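Local atomic coordinates of SusD homolog (Bacteroides thetaiotaomicron VPI-5482, PDB entry 3IHV), a protein that probably binds sugars at the outer membrane, as a SusD-family protein thought to help capture glycans for uptake. Residues L25-T30 and R121-M126; L201-Y206 and L401-E406; A223-R228 and N409-G414; H236-D241 and I423-R428; A417-A422 and T449-A454. All coordinates share one frame; numbering follows the deposited sequence.

Interaction 1 of 5, residues L25-T30 and R121-M126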
# COMPACT_ATOMS: atom_id res chain seq x y z
N LEU A 25 -12.53 -17.09 -2.46
CA LEU A 25 -11.09 -17.10 -2.35
C LEU A 25 -10.42 -16.79 -3.70
O LEU A 25 -9.33 -16.24 -3.71
CB LEU A 25 -10.60 -18.42 -1.73
CG LEU A 25 -10.92 -18.57 -0.21
CD1 LEU A 25 -10.37 -19.92 0.27
CD2 LEU A 25 -10.38 -17.49 0.63
N GLY A 26 -11.07 -17.13 -4.80
CA GLY A 26 -10.57 -16.77 -6.12
C GLY A 26 -10.59 -15.26 -6.39
O GLY A 26 -9.77 -14.73 -7.17
N VAL A 27 -11.54 -14.54 -5.76
CA VAL A 27 -11.56 -13.10 -5.86
C VAL A 27 -10.34 -12.54 -5.11
O VAL A 27 -9.61 -11.68 -5.62
CB VAL A 27 -12.88 -12.47 -5.29
CG1 VAL A 27 -12.90 -10.94 -5.59
CG2 VAL A 27 -14.12 -13.18 -5.90
N TYR A 28 -10.14 -13.02 -3.89
CA TYR A 28 -8.95 -12.64 -3.14
C TYR A 28 -7.64 -12.93 -3.87
O TYR A 28 -6.70 -12.14 -3.76
CB TYR A 28 -8.89 -13.38 -1.83
CG TYR A 28 -9.76 -12.81 -0.72
CD1 TYR A 28 -9.31 -11.77 0.06
CD2 TYR A 28 -11.01 -13.35 -0.44
CE1 TYR A 28 -10.07 -11.25 1.09
CE2 TYR A 28 -11.80 -12.84 0.57
CZ TYR A 28 -11.30 -11.81 1.37
OH TYR A 28 -12.02 -11.26 2.41
N ARG A 29 -7.56 -14.06 -4.56
CA ARG A 29 -6.32 -14.47 -5.21
C ARG A 29 -5.86 -13.39 -6.19
O ARG A 29 -4.67 -13.29 -6.46
CB ARG A 29 -6.52 -15.82 -5.88
CG ARG A 29 -5.34 -16.49 -6.51
CD ARG A 29 -5.83 -17.88 -7.04
NE ARG A 29 -6.51 -18.63 -5.98
CZ ARG A 29 -7.74 -19.18 -6.01
NH1 ARG A 29 -8.48 -19.23 -7.12
NH2 ARG A 29 -8.20 -19.77 -4.91
N THR A 30 -6.77 -12.56 -6.70
CA THR A 30 -6.39 -11.49 -7.62
C THR A 30 -5.25 -10.64 -7.01
O THR A 30 -4.28 -10.25 -7.70
CB THR A 30 -7.57 -10.58 -7.98
OG1 THR A 30 -8.73 -11.38 -8.25
CG2 THR A 30 -7.26 -9.75 -9.21
N ARG A 121 -17.82 -7.60 -1.81
CA ARG A 121 -18.12 -6.20 -2.02
C ARG A 121 -16.97 -5.34 -1.51
O ARG A 121 -16.67 -4.31 -2.13
CB ARG A 121 -19.45 -5.80 -1.37
CG ARG A 121 -20.67 -6.41 -2.02
CD ARG A 121 -21.99 -5.76 -1.59
NE ARG A 121 -22.12 -4.39 -2.09
CZ ARG A 121 -23.21 -3.63 -1.97
NH1 ARG A 121 -24.29 -4.07 -1.33
NH2 ARG A 121 -23.22 -2.41 -2.46
N ALA A 122 -16.36 -5.72 -0.38
CA ALA A 122 -15.21 -4.97 0.15
C ALA A 122 -14.05 -5.03 -0.85
O ALA A 122 -13.41 -4.02 -1.11
CB ALA A 122 -14.79 -5.49 1.54
N LEU A 123 -13.80 -6.21 -1.41
CA LEU A 123 -12.75 -6.38 -2.41
C LEU A 123 -13.06 -5.52 -3.63
O LEU A 123 -12.18 -4.82 -4.15
CB LEU A 123 -12.62 -7.83 -2.78
CG LEU A 123 -11.83 -8.72 -1.79
CD1 LEU A 123 -12.15 -10.19 -2.01
CD2 LEU A 123 -10.32 -8.43 -1.82
N ARG A 124 -14.30 -5.58 -4.10
CA ARG A 124 -14.71 -4.77 -5.25
C ARG A 124 -14.50 -3.26 -4.99
O ARG A 124 -13.96 -2.52 -5.83
CB ARG A 124 -16.14 -5.09 -5.64
CG ARG A 124 -16.58 -4.36 -6.91
CD ARG A 124 -17.92 -4.86 -7.44
NE ARG A 124 -19.00 -4.54 -6.53
CZ ARG A 124 -20.25 -4.94 -6.67
NH1 ARG A 124 -20.61 -5.71 -7.69
NH2 ARG A 124 -21.17 -4.57 -5.80
N GLY A 125 -14.82 -2.82 -3.78
CA GLY A 125 -14.58 -1.43 -3.36
C GLY A 125 -13.09 -1.09 -3.39
O GLY A 125 -12.69 -0.02 -3.86
N MSE A 126 -12.28 -2.02 -2.89
CA MSE A 126 -10.82 -1.87 -2.87
C MSE A 126 -10.29 -1.76 -4.32
O MSE A 126 -9.45 -0.90 -4.61
CB MSE A 126 -10.19 -3.06 -2.13
CG MSE A 126 -8.70 -2.93 -1.96
SE MSE A 126 -8.14 -4.41 -0.81
CE MSE A 126 -6.24 -4.56 -1.28

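Interaction 2 of 5, residues L201-Y206 and L401-E406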
# COMPACT_ATOMS: atom_id res chain seq x y z
N LEU A 201 -10.71 1.02 5.63
CA LEU A 201 -10.60 1.34 4.22
C LEU A 201 -11.58 2.45 3.84
O LEU A 201 -11.22 3.35 3.09
CB LEU A 201 -10.78 0.10 3.35
CG LEU A 201 -10.65 0.35 1.84
CD1 LEU A 201 -9.29 0.91 1.50
CD2 LEU A 201 -10.91 -0.94 1.08
N LEU A 202 -12.80 2.40 4.36
CA LEU A 202 -13.80 3.43 4.07
C LEU A 202 -13.31 4.80 4.56
O LEU A 202 -13.53 5.81 3.90
CB LEU A 202 -15.16 3.07 4.65
CG LEU A 202 -16.28 4.04 4.32
CD1 LEU A 202 -16.38 4.30 2.81
CD2 LEU A 202 -17.63 3.58 4.93
N THR A 203 -12.62 4.83 5.70
CA THR A 203 -12.02 6.07 6.20
C THR A 203 -11.05 6.62 5.16
O THR A 203 -11.07 7.81 4.85
CB THR A 203 -11.27 5.81 7.53
OG1 THR A 203 -12.17 5.28 8.49
CG2 THR A 203 -10.56 7.05 8.08
N LYS A 204 -10.17 5.76 4.65
CA LYS A 204 -9.18 6.20 3.65
C LYS A 204 -9.83 6.67 2.34
O LYS A 204 -9.39 7.61 1.72
CB LYS A 204 -8.10 5.17 3.40
CG LYS A 204 -7.02 5.58 2.38
CD LYS A 204 -5.88 4.58 2.30
CE LYS A 204 -4.92 4.77 3.46
NZ LYS A 204 -3.67 4.00 3.30
N VAL A 205 -10.88 5.97 1.93
CA VAL A 205 -11.67 6.36 0.75
C VAL A 205 -12.27 7.71 0.93
O VAL A 205 -12.14 8.57 0.06
CB VAL A 205 -12.76 5.28 0.48
CG1 VAL A 205 -13.86 5.78 -0.50
CG2 VAL A 205 -12.11 3.96 0.03
N TYR A 206 -12.92 7.95 2.07
CA TYR A 206 -13.48 9.26 2.31
C TYR A 206 -12.43 10.35 2.37
O TYR A 206 -12.65 11.44 1.83
CB TYR A 206 -14.29 9.32 3.61
CG TYR A 206 -15.64 8.62 3.59
CD1 TYR A 206 -16.57 8.88 2.59
CD2 TYR A 206 -16.05 7.89 4.67
CE1 TYR A 206 -17.84 8.25 2.59
CE2 TYR A 206 -17.32 7.30 4.72
CZ TYR A 206 -18.22 7.52 3.70
OH TYR A 206 -19.47 6.93 3.73
N LEU A 401 -5.51 5.49 12.55
CA LEU A 401 -5.41 6.50 13.62
C LEU A 401 -4.94 7.83 13.03
O LEU A 401 -5.46 8.89 13.35
CB LEU A 401 -4.48 6.08 14.75
CG LEU A 401 -4.99 4.95 15.64
CD1 LEU A 401 -3.91 4.44 16.64
CD2 LEU A 401 -6.26 5.36 16.39
N LEU A 402 -3.94 7.76 12.16
CA LEU A 402 -3.41 9.01 11.58
C LEU A 402 -4.47 9.67 10.67
O LEU A 402 -4.61 10.91 10.67
CB LEU A 402 -2.12 8.75 10.83
CG LEU A 402 -0.93 8.34 11.71
CD1 LEU A 402 0.35 8.12 10.91
CD2 LEU A 402 -0.68 9.38 12.80
N LEU A 403 -5.25 8.85 9.94
CA LEU A 403 -6.33 9.40 9.10
C LEU A 403 -7.40 10.07 9.95
O LEU A 403 -7.97 11.10 9.55
CB LEU A 403 -6.99 8.29 8.26
CG LEU A 403 -6.14 7.74 7.12
CD1 LEU A 403 -6.79 6.50 6.53
CD2 LEU A 403 -5.95 8.85 6.04
N TYR A 404 -7.70 9.46 11.10
CA TYR A 404 -8.66 10.02 12.03
C TYR A 404 -8.21 11.41 12.49
O TYR A 404 -8.96 12.39 12.42
CB TYR A 404 -8.82 9.05 13.20
CG TYR A 404 -9.88 9.37 14.24
CD1 TYR A 404 -11.09 9.95 13.90
CD2 TYR A 404 -9.69 9.00 15.57
CE1 TYR A 404 -12.07 10.21 14.86
CE2 TYR A 404 -10.66 9.23 16.52
CZ TYR A 404 -11.86 9.83 16.16
OH TYR A 404 -12.82 10.07 17.12
N ALA A 405 -6.94 11.50 12.90
CA ALA A 405 -6.39 12.77 13.33
C ALA A 405 -6.44 13.77 12.19
O ALA A 405 -6.87 14.93 12.40
CB ALA A 405 -4.96 12.62 13.82
N GLU A 406 -6.01 13.34 11.01
CA GLU A 406 -5.99 14.22 9.83
C GLU A 406 -7.39 14.76 9.52
O GLU A 406 -7.61 15.94 9.37
CB GLU A 406 -5.42 13.48 8.60
CG GLU A 406 -5.39 14.30 7.34
CD GLU A 406 -4.90 13.54 6.13
OE1 GLU A 406 -4.45 12.36 6.27
OE2 GLU A 406 -4.93 14.17 5.06

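Interaction 3 of 5, residues A223-R228 and N409-G414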
# COMPACT_ATOMS: atom_id res chain seq x y z
N ALA A 223 -15.01 10.74 6.85
CA ALA A 223 -13.80 9.98 7.21
C ALA A 223 -13.67 9.93 8.75
O ALA A 223 -13.42 8.87 9.36
CB ALA A 223 -12.55 10.65 6.59
N ALA A 224 -13.80 11.08 9.38
CA ALA A 224 -13.67 11.18 10.83
C ALA A 224 -14.74 10.35 11.55
O ALA A 224 -14.43 9.69 12.53
CB ALA A 224 -13.74 12.65 11.28
N LYS A 225 -16.00 10.43 11.10
CA LYS A 225 -17.08 9.67 11.75
C LYS A 225 -16.89 8.15 11.60
O LYS A 225 -17.18 7.38 12.52
CB LYS A 225 -18.42 10.12 11.23
CG LYS A 225 -18.75 11.51 11.76
CD LYS A 225 -20.13 12.00 11.37
CE LYS A 225 -20.44 13.28 12.12
NZ LYS A 225 -21.80 13.75 11.81
N THR A 226 -16.43 7.74 10.43
CA THR A 226 -16.16 6.34 10.17
C THR A 226 -15.02 5.85 11.06
O THR A 226 -15.13 4.82 11.73
CB THR A 226 -15.83 6.13 8.70
OG1 THR A 226 -16.92 6.62 7.93
CG2 THR A 226 -15.64 4.63 8.39
N ALA A 227 -13.91 6.58 11.07
CA ALA A 227 -12.77 6.18 11.93
C ALA A 227 -13.17 6.14 13.40
O ALA A 227 -12.73 5.26 14.14
CB ALA A 227 -11.58 7.11 11.75
N ARG A 228 -13.98 7.10 13.85
CA ARG A 228 -14.46 7.12 15.24
C ARG A 228 -15.10 5.79 15.65
O ARG A 228 -14.87 5.29 16.75
CB ARG A 228 -15.47 8.27 15.42
CG ARG A 228 -16.02 8.45 16.83
CD ARG A 228 -17.19 9.46 16.84
NE ARG A 228 -16.76 10.84 16.63
CZ ARG A 228 -17.53 11.83 16.18
NH1 ARG A 228 -18.78 11.60 15.80
NH2 ARG A 228 -17.02 13.04 16.04
N ASN A 409 -8.96 17.20 12.03
CA ASN A 409 -8.35 18.53 11.93
C ASN A 409 -8.88 19.25 10.71
O ASN A 409 -9.15 20.44 10.77
CB ASN A 409 -6.83 18.39 11.86
CG ASN A 409 -6.12 19.70 11.76
OD1 ASN A 409 -6.30 20.58 12.60
ND2 ASN A 409 -5.24 19.82 10.77
N GLU A 410 -9.09 18.52 9.61
CA GLU A 410 -9.61 19.14 8.41
C GLU A 410 -11.07 19.57 8.60
O GLU A 410 -11.47 20.70 8.27
CB GLU A 410 -9.53 18.18 7.22
CG GLU A 410 -8.15 17.78 6.79
CD GLU A 410 -7.27 18.92 6.26
OE1 GLU A 410 -7.81 19.99 5.84
OE2 GLU A 410 -6.03 18.71 6.27
N TRP A 411 -11.88 18.68 9.16
CA TRP A 411 -13.30 19.00 9.38
C TRP A 411 -13.55 20.12 10.40
O TRP A 411 -14.32 21.08 10.12
CB TRP A 411 -14.01 17.71 9.77
CG TRP A 411 -15.34 17.83 10.30
CD1 TRP A 411 -16.32 18.70 9.91
CD2 TRP A 411 -15.93 16.96 11.27
NE1 TRP A 411 -17.45 18.47 10.64
CE2 TRP A 411 -17.24 17.39 11.46
CE3 TRP A 411 -15.46 15.85 11.98
CZ2 TRP A 411 -18.11 16.78 12.38
CZ3 TRP A 411 -16.31 15.24 12.89
CH2 TRP A 411 -17.63 15.69 13.06
N LYS A 412 -12.88 20.03 11.54
CA LYS A 412 -13.04 21.00 12.62
C LYS A 412 -12.15 22.22 12.49
O LYS A 412 -12.29 23.13 13.30
CB LYS A 412 -12.69 20.34 13.95
CG LYS A 412 -13.33 18.98 14.24
CD LYS A 412 -14.73 19.07 14.57
CE LYS A 412 -15.19 17.78 15.25
NZ LYS A 412 -16.63 17.87 15.62
N HIS A 413 -11.25 22.24 11.51
CA HIS A 413 -10.31 23.34 11.32
C HIS A 413 -9.45 23.56 12.55
O HIS A 413 -9.35 24.66 13.07
CB HIS A 413 -11.08 24.61 10.94
CG HIS A 413 -11.94 24.41 9.74
ND1 HIS A 413 -11.42 24.15 8.49
CD2 HIS A 413 -13.29 24.43 9.59
CE1 HIS A 413 -12.41 24.00 7.63
NE2 HIS A 413 -13.55 24.17 8.27
N GLY A 414 -8.81 22.51 13.01
CA GLY A 414 -7.99 22.58 14.20
C GLY A 414 -8.07 21.25 14.93
O GLY A 414 -9.07 20.55 14.83
O HOH W 1 -18.10 15.29 16.73

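Interaction 4 of 5, residues H236-D241 and I423-R428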
# COMPACT_ATOMS: atom_id res chain seq x y z
N HIS A 236 -9.57 -3.02 17.96
CA HIS A 236 -8.28 -3.05 17.31
C HIS A 236 -7.29 -2.17 18.08
O HIS A 236 -7.68 -1.42 18.98
CB HIS A 236 -8.40 -2.66 15.82
CG HIS A 236 -9.08 -3.71 15.00
ND1 HIS A 236 -8.42 -4.81 14.51
CD2 HIS A 236 -10.39 -3.86 14.66
CE1 HIS A 236 -9.29 -5.59 13.89
NE2 HIS A 236 -10.49 -5.04 13.96
N GLY A 237 -6.01 -2.32 17.76
CA GLY A 237 -4.98 -1.54 18.45
C GLY A 237 -3.66 -1.58 17.74
O GLY A 237 -3.55 -2.12 16.63
N LEU A 238 -2.65 -1.01 18.41
CA LEU A 238 -1.29 -1.03 17.93
C LEU A 238 -0.52 -2.12 18.63
O LEU A 238 -0.65 -2.32 19.88
CB LEU A 238 -0.60 0.32 18.20
CG LEU A 238 -1.26 1.55 17.58
CD1 LEU A 238 -0.61 2.89 18.04
CD2 LEU A 238 -1.25 1.40 16.04
N LEU A 239 0.29 -2.84 17.86
CA LEU A 239 1.17 -3.81 18.45
C LEU A 239 2.10 -3.03 19.37
O LEU A 239 2.53 -1.90 19.04
CB LEU A 239 1.98 -4.60 17.42
CG LEU A 239 1.19 -5.42 16.41
CD1 LEU A 239 2.12 -6.34 15.60
CD2 LEU A 239 0.09 -6.25 17.14
N LYS A 240 2.42 -3.65 20.50
CA LYS A 240 3.30 -2.98 21.49
C LYS A 240 4.63 -2.58 20.86
O LYS A 240 5.07 -1.44 21.01
CB LYS A 240 3.52 -3.89 22.71
CG LYS A 240 4.47 -3.29 23.73
CD LYS A 240 4.64 -4.22 24.96
CE LYS A 240 5.76 -3.72 25.84
NZ LYS A 240 5.88 -4.45 27.15
N ASP A 241 5.24 -3.54 20.15
CA ASP A 241 6.54 -3.35 19.53
C ASP A 241 6.47 -3.15 18.02
O ASP A 241 6.00 -4.02 17.30
CB ASP A 241 7.43 -4.54 19.83
CG ASP A 241 7.67 -4.70 21.30
OD1 ASP A 241 7.96 -3.70 21.98
OD2 ASP A 241 7.61 -5.86 21.77
N ILE A 423 -3.08 10.62 17.10
CA ILE A 423 -1.68 10.82 16.65
C ILE A 423 -0.66 10.48 17.77
O ILE A 423 0.36 9.82 17.51
CB ILE A 423 -1.40 12.19 15.98
CG1 ILE A 423 0.02 12.15 15.36
CG2 ILE A 423 -1.58 13.37 16.94
CD1 ILE A 423 0.26 13.13 14.23
N ASN A 424 -0.96 10.85 19.00
CA ASN A 424 -0.04 10.54 20.14
C ASN A 424 0.04 9.05 20.44
O ASN A 424 1.10 8.57 20.84
CB ASN A 424 -0.33 11.41 21.34
CG ASN A 424 0.13 12.84 21.15
OD1 ASN A 424 1.03 13.10 20.34
ND2 ASN A 424 -0.50 13.77 21.86
N ALA A 425 -1.02 8.28 20.15
CA ALA A 425 -0.93 6.82 20.34
C ALA A 425 0.12 6.27 19.41
O ALA A 425 0.95 5.43 19.80
CB ALA A 425 -2.27 6.13 20.06
N VAL A 426 0.08 6.76 18.17
CA VAL A 426 1.05 6.36 17.17
C VAL A 426 2.49 6.80 17.53
O VAL A 426 3.42 5.99 17.44
CB VAL A 426 0.67 6.84 15.77
CG1 VAL A 426 1.79 6.54 14.78
CG2 VAL A 426 -0.64 6.16 15.35
N ARG A 427 2.65 8.03 17.98
CA ARG A 427 3.97 8.53 18.38
C ARG A 427 4.53 7.75 19.59
O ARG A 427 5.71 7.40 19.64
CB ARG A 427 3.87 10.00 18.82
CG ARG A 427 3.28 11.01 17.84
CD ARG A 427 4.23 11.63 16.99
NE ARG A 427 5.35 12.26 17.72
CZ ARG A 427 6.54 12.44 17.16
NH1 ARG A 427 6.73 12.09 15.88
NH2 ARG A 427 7.55 12.93 17.86
N ARG A 428 3.68 7.47 20.57
CA ARG A 428 4.14 6.74 21.75
C ARG A 428 4.65 5.35 21.38
O ARG A 428 5.69 4.90 21.83
CB ARG A 428 3.00 6.67 22.77
CG ARG A 428 2.73 8.05 23.37
CD ARG A 428 1.46 8.09 24.18
NE ARG A 428 1.22 9.39 24.75
CZ ARG A 428 0.25 9.68 25.62
NH1 ARG A 428 -0.59 8.73 26.03
NH2 ARG A 428 0.12 10.92 26.09

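Interaction 5 of 5, residues A417-A422 and T449-A454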
# COMPACT_ATOMS: atom_id res chain seq x y z
N ALA A 417 -9.10 16.93 21.16
CA ALA A 417 -8.55 15.89 21.99
C ALA A 417 -8.46 14.55 21.29
O ALA A 417 -7.49 13.82 21.43
CB ALA A 417 -9.36 15.76 23.35
N GLU A 418 -9.50 14.21 20.54
CA GLU A 418 -9.51 12.93 19.85
C GLU A 418 -8.44 12.87 18.78
O GLU A 418 -7.76 11.85 18.62
CB GLU A 418 -10.87 12.63 19.26
CG GLU A 418 -11.88 12.27 20.31
CD GLU A 418 -12.33 13.44 21.16
OE1 GLU A 418 -12.63 14.56 20.62
OE2 GLU A 418 -12.40 13.23 22.39
N ALA A 419 -8.24 13.99 18.09
CA ALA A 419 -7.18 14.07 17.07
C ALA A 419 -5.79 13.90 17.73
O ALA A 419 -4.99 13.10 17.27
CB ALA A 419 -7.25 15.36 16.33
N TYR A 420 -5.55 14.63 18.80
CA TYR A 420 -4.31 14.49 19.53
C TYR A 420 -4.09 13.08 20.09
O TYR A 420 -3.00 12.54 20.01
CB TYR A 420 -4.24 15.50 20.66
CG TYR A 420 -3.59 16.81 20.29
CD1 TYR A 420 -2.22 16.87 20.16
CD2 TYR A 420 -4.33 17.97 20.12
CE1 TYR A 420 -1.60 18.08 19.85
CE2 TYR A 420 -3.72 19.17 19.83
CZ TYR A 420 -2.35 19.20 19.68
OH TYR A 420 -1.71 20.37 19.40
N ASN A 421 -5.14 12.49 20.65
CA ASN A 421 -5.02 11.16 21.22
C ASN A 421 -4.65 10.12 20.16
O ASN A 421 -3.84 9.22 20.43
CB ASN A 421 -6.30 10.73 21.97
CG ASN A 421 -6.51 11.50 23.27
OD1 ASN A 421 -5.59 12.09 23.84
ND2 ASN A 421 -7.75 11.48 23.76
N ALA A 422 -5.21 10.27 18.96
CA ALA A 422 -4.98 9.31 17.87
C ALA A 422 -3.54 9.40 17.39
O ALA A 422 -2.83 8.37 17.34
CB ALA A 422 -5.96 9.55 16.72
N THR A 449 -3.01 24.55 10.62
CA THR A 449 -1.89 24.41 9.70
C THR A 449 -0.75 23.59 10.24
O THR A 449 -0.24 22.70 9.54
CB THR A 449 -1.36 25.78 9.35
OG1 THR A 449 -2.43 26.50 8.73
CG2 THR A 449 -0.16 25.66 8.38
N SER A 450 -0.35 23.87 11.47
CA SER A 450 0.77 23.15 12.04
C SER A 450 0.43 21.71 12.39
O SER A 450 1.28 20.83 12.31
CB SER A 450 1.38 23.93 13.22
OG SER A 450 0.46 24.09 14.29
N PHE A 451 -0.82 21.46 12.78
CA PHE A 451 -1.22 20.07 13.06
C PHE A 451 -1.26 19.28 11.75
O PHE A 451 -0.81 18.12 11.68
CB PHE A 451 -2.57 20.04 13.76
CG PHE A 451 -2.91 18.70 14.30
CD1 PHE A 451 -2.53 18.35 15.59
CD2 PHE A 451 -3.64 17.81 13.53
CE1 PHE A 451 -2.87 17.09 16.11
CE2 PHE A 451 -3.99 16.58 14.02
CZ PHE A 451 -3.60 16.21 15.31
N ARG A 452 -1.74 19.92 10.71
CA ARG A 452 -1.77 19.31 9.38
C ARG A 452 -0.35 18.89 8.95
O ARG A 452 -0.13 17.75 8.49
CB ARG A 452 -2.37 20.27 8.38
CG ARG A 452 -2.33 19.68 6.94
CD ARG A 452 -2.84 20.63 5.90
NE ARG A 452 -4.23 20.92 6.06
CZ ARG A 452 -4.75 22.09 6.42
NH1 ARG A 452 -3.98 23.15 6.65
NH2 ARG A 452 -6.04 22.19 6.56
N GLU A 453 0.61 19.80 9.14
CA GLU A 453 2.00 19.55 8.78
C GLU A 453 2.53 18.40 9.62
O GLU A 453 3.20 17.49 9.07
CB GLU A 453 2.85 20.83 8.98
N ALA A 454 2.18 18.37 10.92
CA ALA A 454 2.64 17.29 11.80
C ALA A 454 2.09 15.96 11.37
O ALA A 454 2.84 14.96 11.37
CB ALA A 454 2.25 17.56 13.31

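Interaction 1 of 5, residues L25-T30 and R121-M126
Helix 17-29 and helix 107-135 come within 7.4 Å of each other between Tyr-28 CA and Leu-123 CA. The contact belongs to the helical scaffold of the SusD family, and one leucine carries it. Leu-123 CD1 stands over the centre of the Tyr-28 ring, 3.5 Å from the centroid and 4° off the normal, a nearly axial CH-pi contact. The same methyl meets Val-27 CG1 at 3.7 Å and so fills the angle between two successive side chains. With CG anti to the carbonyl carbon (chi1 -80°), the tyrosine swings its ring across the leucine, and its OH continues to Glu-119 OE1 and Phe-193 N. With an alanine here the ring face and hydroxyl are lost, which would probably open a gap beside Leu-123 CD1 and leave Glu-119 without this partner. Over the same turn, Thr-30 OG1 donates to Val-27 O at 2.8 Å.

Interaction 2 of 5, residues L201-Y206 and L401-E406
No flat group takes part where Thr-203 and Lys-204 meet Leu-403; beside them, Leu-202 CD1 lies 3.7 Å above one face of the Tyr-206 ring, offset toward the rim, and the tyrosine packs on helix 219-232. The contact is aliphatic helix-to-helix packing in the predominantly helical SusD fold, whose family is grouped with the TPR proteins. Helix 195-210 and helix 397-412 lie close here, with Lys-204 CA 6.9 Å from Leu-403 CA, and all three side chains are buried. Leu-403 works with two parts of its chain. Its CB receives the methyl of Thr-203, CG2, at 3.8 Å. That methyl is anti to the backbone N, while the hydroxyl OG1 bonds back to Leu-199 O one turn earlier, so the polar and apolar branches are sorted and the methyl is presented to the neighbouring helix. Further out, the CD1 methyl of Leu-403 settles against the root of Lys-204, 3.8 Å from its CA. The lysine first runs extended and then bends at chi3 (-79°), carrying NZ to a salt bridge with Asp-399, one turn before Leu-403 on the partner helix. The salt bridge probably offsets the cost of burying this lysine. Lys-204 CB and Leu-403 CD1 make the tightest approach, 3.6 Å, and Lys-204 CE passes the same methyl at 4.0 Å.

Interaction 3 of 5, residues A223-R228 and N409-G414
Trp-411, close to the end of helix 397-412, reaches across to Ala-224, Lys-225 and Arg-228 of helix 219-232. From CB the chain leaves with CG anti to the backbone N (chi1 168°), which sends the six-membered ring outward to the partner helix. CE3 is the first atom to touch, meeting Ala-224 CB at 3.7 Å. Next along the rim, CZ3 lies 3.9 Å from Arg-228 NH2, which in the conformer described sits at the ring edge near its plane; the guanidinium and ring planes are 45° apart. At the far end CH2 packs on Lys-225 CE at 3.8 Å, and the extended lysine then gives its NZ to Glu-221. Lys-412 folds back, its CE 3.6 Å above one face of the indole, toward the rim. Behind the tryptophan the helix ends at Lys-412, His-413 follows with positive phi, and Gly-414 N returns to Asn-409 O at 3.1 Å. A water accepts from Lys-412 NZ and weakly from Arg-228 NH2, a link that remains doubtful because the arginine has two conformers. The chemistry is mixed: the benzo ring meets an alanine methyl, a lysine CE and a guanidinium nitrogen, and the charged ends probably stay near solvent.

Interaction 4 of 5, residues H236-D241 and I423-R428
Leu-238 carries the contact of 236-241 with 423-428, meeting Ala-425 and Val-426. In the SusD-like fold this is a loop packed on a helix: the irregular segment, which connects helix 219-232 to helix 242-250, lies alongside the scaffold, with Leu-238 CA 7.8 Å from Val-426 CA. The apolar contacts all use the CD1 branch of the leucine. It touches the two neighbouring side chains equally, 4.2 Å from Ala-425 CB and 4.2 Å from Val-426 CG2. CG is anti to the carbonyl carbon (chi1 -59°), which directs that methyl at the helix. The leucine also packs on Ala-398 and Leu-401 of helix 397-412, and so lies where two successive helices meet. Polar bonds fix the loop on both flanks of Leu-238. After it, Leu-239 O accepts from Arg-429 NH1 and Lys-240 O from Asn-433 ND2, while Leu-239 N binds Glu-258; before it, His-236 ND1 bonds to Thr-257 O. The last kind of contact is van der Waals packing of a side chain on helix backbone. Leu-238 CD1 comes within 3.9 Å of Val-426 N, and closer still, 3.5 Å, to the carbonyl oxygen Ala-425 O.

Interaction 5 of 5, residues A417-A422 and T449-A454
The hydroxyl of Tyr-420, whose ring meets Phe-451 across the contact, is gripped by Pro-443 O and Leu-446 N in the loop that leads from helix 417-430 to helix 448-463. These two bonds probably fix the tip of the side chain, while the packing of Phe-451 on one face bears on the turn of the ring. Into that face comes the edge of Phe-451, a T-shaped pair with centroids 5.2 Å apart and planes at 69°. Phe-451 CE1 leads, 4.0 Å above the tyrosine plane over its centre and 4.1 Å from Tyr-420 CE1. The phenylalanine gets there with CG anti to its backbone N (chi1 -169°). Its CZ lies 3.9 Å from both CB and O of Ala-419, on the tyrosine's own helix, the oxygen being in the plane of the ring at its edge. Replacing Phe-451 by an alanine would probably open a gap between the two helices and leave the Tyr-420 face and the Ala-419 methyl without their partner. Pro-415 touches both rings, and Asn-409 of helix 397-412 lies against Phe-451. Such a T-shaped pair buried between successive helices is consistent with the TPR-like packing of the SusD family.

Interaction 1 comes first along the chain and lies farthest from the others, its centre 21 Å from that of interaction 2 and 33 Å from that of interaction 5. It touches interaction 2, Met-126 CB packing on Leu-201 CD2 at 3.9 Å. The other four cluster around helix 397-412 and helix 417-430. Interactions 2 and 3 share the first, with centres 8 Å apart, and 4 and 5 the second. A salt bridge of 2.9 Å between Glu-410 OE2 and Arg-452 NE joins interactions 3 and 5. Interactions 2, 3 and 4 cross one another along the chain, as do 4 and 5; C-terminal helices thus meet elements some 180 to 195 residues earlier, probably tying them into one scaffold.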